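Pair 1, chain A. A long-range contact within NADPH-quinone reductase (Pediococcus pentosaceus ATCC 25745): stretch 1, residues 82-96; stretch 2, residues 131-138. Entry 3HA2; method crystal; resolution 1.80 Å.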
# COMPACT_ATOMS: atom_id res chain seq x y z
N PHE A 82 -5.03 19.79 1.02
CA PHE A 82 -5.31 19.64 2.45
C PHE A 82 -4.05 19.25 3.24
O PHE A 82 -3.66 19.93 4.19
CB PHE A 82 -6.44 18.60 2.62
CG PHE A 82 -6.81 18.32 4.05
CD1 PHE A 82 -7.56 19.22 4.79
CD2 PHE A 82 -6.44 17.11 4.65
CE1 PHE A 82 -7.92 18.95 6.12
CE2 PHE A 82 -6.79 16.83 5.98
CZ PHE A 82 -7.55 17.74 6.71
N ALA A 83 -3.41 18.16 2.80
CA ALA A 83 -2.33 17.54 3.55
C ALA A 83 -0.98 18.19 3.34
O ALA A 83 -0.10 18.10 4.20
CB ALA A 83 -2.26 16.05 3.23
N THR A 84 -0.81 18.85 2.19
CA THR A 84 0.41 19.63 1.90
C THR A 84 0.00 21.02 1.38
O THR A 84 -0.71 21.74 2.07
CB THR A 84 1.37 18.87 0.94
OG1 THR A 84 0.69 18.52 -0.27
CG2 THR A 84 1.87 17.56 1.62
N GLY A 85 0.43 21.36 0.16
CA GLY A 85 0.07 22.63 -0.49
C GLY A 85 0.43 23.81 0.37
O GLY A 85 1.57 23.92 0.85
N HIS A 86 -0.53 24.70 0.61
CA HIS A 86 -0.32 25.82 1.51
C HIS A 86 -1.03 25.68 2.85
O HIS A 86 -1.09 26.63 3.63
CB HIS A 86 -0.71 27.13 0.82
CG HIS A 86 0.22 27.51 -0.29
ND1 HIS A 86 0.04 27.10 -1.59
CD2 HIS A 86 1.37 28.23 -0.27
CE1 HIS A 86 1.03 27.56 -2.34
NE2 HIS A 86 1.85 28.25 -1.56
N GLN A 87 -1.54 24.48 3.13
CA GLN A 87 -2.30 24.23 4.35
C GLN A 87 -1.58 23.34 5.36
O GLN A 87 -1.56 23.65 6.55
CB GLN A 87 -3.65 23.62 3.99
CG GLN A 87 -4.58 23.44 5.17
CD GLN A 87 -5.96 23.00 4.76
OE1 GLN A 87 -6.28 22.90 3.57
NE2 GLN A 87 -6.80 22.72 5.75
N TYR A 88 -1.00 22.24 4.88
CA TYR A 88 -0.36 21.24 5.76
C TYR A 88 -1.21 21.02 7.01
O TYR A 88 -0.76 21.28 8.13
CB TYR A 88 1.07 21.66 6.15
CG TYR A 88 2.08 21.38 5.06
CD1 TYR A 88 2.76 20.17 5.01
CD2 TYR A 88 2.30 22.30 4.04
CE1 TYR A 88 3.66 19.89 4.00
CE2 TYR A 88 3.21 22.04 3.02
CZ TYR A 88 3.88 20.83 3.01
OH TYR A 88 4.78 20.57 2.00
N ALA A 89 -2.44 20.56 6.78
CA ALA A 89 -3.46 20.49 7.82
C ALA A 89 -3.05 19.61 8.99
O ALA A 89 -3.47 19.84 10.13
CB ALA A 89 -4.77 19.99 7.23
N LEU A 90 -2.19 18.64 8.71
CA LEU A 90 -1.79 17.63 9.70
C LEU A 90 -0.54 17.98 10.48
O LEU A 90 -0.14 17.21 11.36
CB LEU A 90 -1.62 16.27 9.01
CG LEU A 90 -2.80 15.85 8.12
CD1 LEU A 90 -2.43 14.63 7.30
CD2 LEU A 90 -4.06 15.60 8.93
N GLU A 91 0.05 19.14 10.21
CA GLU A 91 1.35 19.48 10.81
C GLU A 91 1.28 19.45 12.33
O GLU A 91 0.42 20.08 12.93
CB GLU A 91 1.81 20.88 10.37
CG GLU A 91 3.18 21.25 10.94
CD GLU A 91 3.70 22.57 10.40
OE1 GLU A 91 2.95 23.29 9.70
OE2 GLU A 91 4.88 22.89 10.69
N GLY A 92 2.19 18.70 12.96
CA GLY A 92 2.24 18.62 14.42
C GLY A 92 1.37 17.53 15.05
O GLY A 92 1.48 17.26 16.25
N LYS A 93 0.48 16.92 14.26
CA LYS A 93 -0.33 15.80 14.75
C LYS A 93 0.55 14.55 14.77
O LYS A 93 1.58 14.48 14.09
CB LYS A 93 -1.58 15.59 13.87
CG LYS A 93 -2.51 16.80 13.82
CD LYS A 93 -3.71 16.56 12.87
CE LYS A 93 -4.50 17.84 12.65
NZ LYS A 93 -5.23 18.23 13.91
N GLU A 94 0.15 13.57 15.59
CA GLU A 94 0.87 12.31 15.69
C GLU A 94 0.15 11.30 14.83
O GLU A 94 -1.08 11.30 14.78
CB GLU A 94 0.94 11.81 17.15
CG GLU A 94 1.87 12.65 18.03
CD GLU A 94 1.72 12.35 19.50
OE1 GLU A 94 0.64 11.93 19.94
OE2 GLU A 94 2.71 12.56 20.24
N LEU A 95 0.93 10.46 14.14
CA LEU A 95 0.37 9.38 13.33
C LEU A 95 0.78 8.07 13.98
O LEU A 95 1.97 7.84 14.19
CB LEU A 95 0.90 9.40 11.90
CG LEU A 95 0.32 8.29 11.00
CD1 LEU A 95 -1.23 8.46 10.80
CD2 LEU A 95 1.04 8.21 9.65
N GLY A 96 -0.21 7.24 14.30
CA GLY A 96 0.04 5.90 14.85
C GLY A 96 -0.56 4.84 13.95
O GLY A 96 -1.46 5.11 13.14
N LYS A 131 6.27 13.68 5.14
CA LYS A 131 5.85 14.63 4.12
C LYS A 131 4.86 15.66 4.64
O LYS A 131 4.91 16.84 4.27
CB LYS A 131 5.26 13.90 2.93
CG LYS A 131 4.86 14.82 1.74
CD LYS A 131 6.09 15.43 1.09
CE LYS A 131 5.77 15.98 -0.28
NZ LYS A 131 7.02 16.40 -0.96
N THR A 132 3.96 15.21 5.50
CA THR A 132 2.88 16.05 6.01
C THR A 132 3.24 16.72 7.34
O THR A 132 2.39 17.35 7.96
CB THR A 132 1.56 15.24 6.15
OG1 THR A 132 1.79 14.08 6.96
CG2 THR A 132 1.09 14.75 4.78
N LYS A 133 4.50 16.55 7.78
CA LYS A 133 5.01 17.17 9.02
C LYS A 133 4.33 16.65 10.30
O LYS A 133 4.20 17.38 11.29
CB LYS A 133 4.95 18.71 8.96
CG LYS A 133 5.60 19.29 7.71
CD LYS A 133 5.55 20.83 7.67
CE LYS A 133 6.23 21.34 6.40
NZ LYS A 133 6.23 22.84 6.27
N MSE A 134 3.90 15.39 10.24
CA MSE A 134 3.36 14.68 11.40
C MSE A 134 4.50 13.99 12.16
O MSE A 134 5.57 13.75 11.60
CB MSE A 134 2.35 13.62 10.94
CG MSE A 134 1.14 14.19 10.27
SE MSE A 134 -0.08 12.75 9.75
CE MSE A 134 -1.06 12.56 11.46
N MSE A 135 4.26 13.70 13.44
CA MSE A 135 5.15 12.92 14.27
C MSE A 135 4.75 11.44 14.20
O MSE A 135 3.67 11.06 14.64
CB MSE A 135 5.06 13.41 15.72
CG MSE A 135 5.67 12.49 16.74
SE MSE A 135 7.60 12.40 16.50
CE MSE A 135 8.08 14.24 17.02
N TYR A 136 5.63 10.61 13.65
CA TYR A 136 5.36 9.18 13.50
C TYR A 136 5.69 8.45 14.81
O TYR A 136 6.83 8.53 15.32
CB TYR A 136 6.26 8.64 12.40
CG TYR A 136 5.94 7.28 11.86
CD1 TYR A 136 4.71 7.03 11.23
CD2 TYR A 136 6.88 6.25 11.93
CE1 TYR A 136 4.41 5.79 10.68
CE2 TYR A 136 6.58 4.97 11.36
CZ TYR A 136 5.35 4.77 10.76
OH TYR A 136 5.05 3.57 10.18
N LEU A 137 4.67 7.80 15.36
CA LEU A 137 4.81 7.00 16.59
C LEU A 137 5.37 5.62 16.28
O LEU A 137 5.25 5.14 15.15
CB LEU A 137 3.45 6.84 17.27
CG LEU A 137 2.68 8.09 17.71
CD1 LEU A 137 1.27 7.70 18.16
CD2 LEU A 137 3.41 8.84 18.81
N PRO A 138 5.97 4.95 17.29
CA PRO A 138 6.33 3.56 17.06
C PRO A 138 5.04 2.83 16.71
O PRO A 138 3.99 3.18 17.21
CB PRO A 138 6.84 3.09 18.42
CG PRO A 138 7.25 4.30 19.12
CD PRO A 138 6.32 5.38 18.66

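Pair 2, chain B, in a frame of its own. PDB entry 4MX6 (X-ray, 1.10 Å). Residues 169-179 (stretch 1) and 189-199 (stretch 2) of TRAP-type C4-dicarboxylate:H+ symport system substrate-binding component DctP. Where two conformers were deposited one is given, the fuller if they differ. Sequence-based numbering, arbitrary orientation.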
# COMPACT_ATOMS: atom_id res chain seq x y z
N GLN B 169 -0.96 -8.28 22.88
CA GLN B 169 -1.12 -6.99 23.54
C GLN B 169 0.04 -6.10 23.17
O GLN B 169 1.11 -6.58 22.80
CB GLN B 169 -1.16 -7.15 25.05
CG GLN B 169 -2.32 -8.00 25.54
CD GLN B 169 -2.23 -8.30 27.02
OE1 GLN B 169 -1.50 -9.19 27.43
NE2 GLN B 169 -2.99 -7.56 27.82
N PRO B 170 -0.18 -4.78 23.26
CA PRO B 170 0.89 -3.84 22.91
C PRO B 170 2.20 -4.13 23.62
O PRO B 170 3.26 -3.94 23.02
CB PRO B 170 0.32 -2.49 23.37
CG PRO B 170 -1.13 -2.66 23.26
CD PRO B 170 -1.44 -4.09 23.56
N SER B 171 2.15 -4.59 24.87
CA SER B 171 3.36 -4.86 25.63
C SER B 171 4.25 -5.90 24.93
O SER B 171 5.47 -5.90 25.12
CB SER B 171 3.02 -5.32 27.06
OG SER B 171 2.24 -6.50 27.06
N ASP B 172 3.64 -6.77 24.14
CA ASP B 172 4.38 -7.84 23.46
C ASP B 172 5.33 -7.31 22.39
O ASP B 172 6.25 -8.02 22.00
CB ASP B 172 3.43 -8.87 22.84
CG ASP B 172 2.65 -9.65 23.86
OD1 ASP B 172 3.22 -10.02 24.90
OD2 ASP B 172 1.45 -9.94 23.63
N ALA B 173 5.11 -6.08 21.92
CA ALA B 173 5.95 -5.49 20.88
C ALA B 173 7.16 -4.72 21.42
O ALA B 173 8.03 -4.31 20.66
CB ALA B 173 5.12 -4.57 20.01
N LYS B 174 7.22 -4.51 22.74
CA LYS B 174 8.25 -3.65 23.30
C LYS B 174 9.64 -4.18 22.97
O LYS B 174 9.92 -5.36 23.18
CB LYS B 174 8.10 -3.49 24.81
CG LYS B 174 9.07 -2.48 25.43
CD LYS B 174 8.64 -2.05 26.82
CE LYS B 174 9.54 -0.96 27.39
NZ LYS B 174 9.43 0.32 26.63
N GLY B 175 10.50 -3.30 22.47
CA GLY B 175 11.88 -3.64 22.20
C GLY B 175 12.13 -4.41 20.91
O GLY B 175 13.27 -4.73 20.59
N LEU B 176 11.08 -4.73 20.16
CA LEU B 176 11.25 -5.47 18.91
C LEU B 176 11.49 -4.51 17.75
O LEU B 176 10.92 -3.41 17.71
CB LEU B 176 10.03 -6.33 18.60
CG LEU B 176 9.69 -7.46 19.58
CD1 LEU B 176 8.49 -8.23 19.04
CD2 LEU B 176 10.88 -8.37 19.86
N LYS B 177 12.33 -4.93 16.81
CA LYS B 177 12.62 -4.14 15.62
C LYS B 177 11.63 -4.52 14.52
O LYS B 177 11.55 -5.70 14.14
CB LYS B 177 14.05 -4.41 15.14
CG LYS B 177 15.12 -3.70 15.95
CD LYS B 177 16.54 -4.05 15.50
CE LYS B 177 16.95 -5.43 15.92
NZ LYS B 177 18.43 -5.49 16.07
N PHE B 178 10.89 -3.54 14.00
CA PHE B 178 9.96 -3.75 12.90
C PHE B 178 10.40 -2.93 11.69
O PHE B 178 10.62 -1.73 11.81
CB PHE B 178 8.54 -3.32 13.27
CG PHE B 178 7.84 -4.27 14.21
CD1 PHE B 178 8.04 -4.18 15.58
CD2 PHE B 178 6.96 -5.22 13.74
CE1 PHE B 178 7.39 -5.03 16.45
CE2 PHE B 178 6.30 -6.08 14.61
CZ PHE B 178 6.52 -5.98 15.96
N ARG B 179 10.48 -3.56 10.53
CA ARG B 179 10.58 -2.79 9.30
C ARG B 179 9.26 -2.05 9.09
O ARG B 179 8.19 -2.59 9.36
CB ARG B 179 10.86 -3.69 8.11
CG ARG B 179 10.90 -2.95 6.76
CD ARG B 179 9.57 -2.99 6.02
NE ARG B 179 9.63 -2.24 4.77
CZ ARG B 179 8.67 -2.23 3.86
NH1 ARG B 179 8.79 -1.46 2.78
NH2 ARG B 179 7.58 -2.95 4.02
N GLN B 189 3.79 4.81 14.91
CA GLN B 189 2.96 3.70 15.33
C GLN B 189 3.77 2.73 16.19
O GLN B 189 3.34 2.29 17.25
CB GLN B 189 2.42 2.99 14.07
CG GLN B 189 1.67 1.71 14.34
CD GLN B 189 1.24 1.06 13.06
OE1 GLN B 189 0.17 1.34 12.52
NE2 GLN B 189 2.09 0.21 12.52
N PHE B 190 4.96 2.35 15.72
CA PHE B 190 5.79 1.44 16.49
C PHE B 190 6.45 2.11 17.70
O PHE B 190 6.55 1.49 18.76
CB PHE B 190 6.79 0.70 15.59
CG PHE B 190 6.12 -0.34 14.73
CD1 PHE B 190 5.67 -1.52 15.30
CD2 PHE B 190 5.87 -0.11 13.39
CE1 PHE B 190 5.02 -2.46 14.54
CE2 PHE B 190 5.22 -1.07 12.62
CZ PHE B 190 4.81 -2.23 13.21
N ASP B 191 6.84 3.38 17.58
CA ASP B 191 7.32 4.13 18.75
C ASP B 191 6.29 4.10 19.89
O ASP B 191 6.65 4.07 21.07
CB ASP B 191 7.57 5.62 18.42
CG ASP B 191 8.76 5.86 17.52
OD1 ASP B 191 9.68 5.03 17.46
OD2 ASP B 191 8.77 6.94 16.88
N ALA B 192 5.01 4.14 19.54
CA ALA B 192 3.93 4.26 20.53
C ALA B 192 3.85 3.06 21.47
O ALA B 192 3.29 3.16 22.56
CB ALA B 192 2.60 4.46 19.82
N VAL B 193 4.41 1.93 21.04
CA VAL B 193 4.44 0.72 21.85
C VAL B 193 5.86 0.32 22.23
O VAL B 193 6.12 -0.80 22.68
CB VAL B 193 3.69 -0.46 21.16
CG1 VAL B 193 2.19 -0.15 21.03
CG2 VAL B 193 4.29 -0.80 19.79
N GLY B 194 6.80 1.25 22.10
CA GLY B 194 8.17 0.99 22.52
C GLY B 194 8.91 0.02 21.61
O GLY B 194 9.94 -0.53 22.00
N ALA B 195 8.38 -0.21 20.41
CA ALA B 195 9.11 -0.96 19.39
C ALA B 195 10.07 -0.03 18.64
O ALA B 195 10.01 1.19 18.79
CB ALA B 195 8.15 -1.64 18.44
N ILE B 196 10.94 -0.61 17.83
CA ILE B 196 11.99 0.13 17.14
C ILE B 196 11.73 0.05 15.63
O ILE B 196 11.99 -0.98 15.00
CB ILE B 196 13.38 -0.46 17.45
CG1 ILE B 196 13.63 -0.55 18.96
CG2 ILE B 196 14.47 0.36 16.75
CD1 ILE B 196 13.70 0.77 19.67
N PRO B 197 11.21 1.12 15.02
CA PRO B 197 10.92 1.08 13.59
C PRO B 197 12.16 1.33 12.76
O PRO B 197 13.00 2.16 13.12
CB PRO B 197 9.92 2.22 13.40
CG PRO B 197 10.28 3.20 14.49
CD PRO B 197 10.75 2.38 15.65
N VAL B 198 12.23 0.65 11.62
CA VAL B 198 13.35 0.74 10.69
C VAL B 198 12.77 0.92 9.28
O VAL B 198 12.07 0.04 8.79
CB VAL B 198 14.23 -0.55 10.75
CG1 VAL B 198 15.44 -0.43 9.85
CG2 VAL B 198 14.66 -0.87 12.20
N LYS B 199 13.00 2.07 8.63
CA LYS B 199 12.48 2.29 7.29
C LYS B 199 13.37 1.58 6.28
O LYS B 199 14.57 1.84 6.21
CB LYS B 199 12.43 3.79 6.97
CG LYS B 199 11.49 4.60 7.87
CD LYS B 199 11.58 6.09 7.57
CE LYS B 199 10.74 6.90 8.54
NZ LYS B 199 10.82 8.35 8.24
O HOH W 1 4.59 -1.91 24.66

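The sharpest difference between the two pairs lies at one superposed position, Lys133(A) in pair 1 and Gly194(B) in pair 2. Both residues have positive phi, but Lys133(A) sends an extended side chain across to the other stretch, where its NZ sits 4.3 Å from the centroid of the Tyr88(A) ring, almost on the ring normal, in a cation-pi interaction. Gly194(B) has no side chain to send, and Ser171(B), which matches Tyr88(A), points away. Pair 2 instead links the stretches in this region through a water, which donates hydrogen bonds to Pro170(B) O and Val193(B) O at 2.9 and 2.7 Å.

Beneath this difference the backbones agree closely, with an RMSD of 0.6 Å over 14 central residues. In each, a type II turn leads into a strand that pairs in parallel with a strand of the second stretch. Four hydrogen bonds recur at matching positions. The first joins the turn glycine to the lysine or glycine just discussed: Gly92(A) N to Lys133(A) O and Gly175(B) N to Gly194(B) O, both 2.9 Å. The ladder then alternates between the strands, through Met135(A) N to Lys93(A) O (2.9 Å), Leu95(A) N to Met135(A) O (2.8 Å) and Leu137(A) N to Leu95(A) O (2.9 Å) in pair 1. Ile196(B) N to Leu176(B) O (2.8 Å), Phe178(B) N to Ile196(B) O (3.0 Å) and Val198(B) N to Phe178(B) O (2.9 Å) take the same places in pair 2. The turn glycines have positive phi, at 88° and 80°, a conformation that favours glycine.

The space beside the turn is filled differently. In pair 1, the long selenomethionine side chain of Met134(A) bridges two leucines: its CG lies 3.7 Å from Leu90(A) CB, and its CE lies 3.7 Å from Leu95(A) CB. Pair 2 has alanines at the positions of Met134(A) and Leu90(A), and a larger residue, Phe178(B), at that of Leu95(A). Its ring forms an offset stack with Phe190(B), with centroids 4.4 Å apart and planes at 17°, while Phe178(B) CD1 reaches Ala195(B) CB at 3.8 Å. Where pair 1 sets a long side chain, Met134(A), against Leu95(A), pair 2 sets a large ring, Phe178(B), against the small Ala195(B).

Nearby, Thr132(A) and Val193(B) superpose with similar side-chain positions. Thr132(A) CG2 approaches Ala83(A) CB at 3.9 Å, and in the matching place Val193(B) CG1 meets Pro170(B) CB at 3.8 Å.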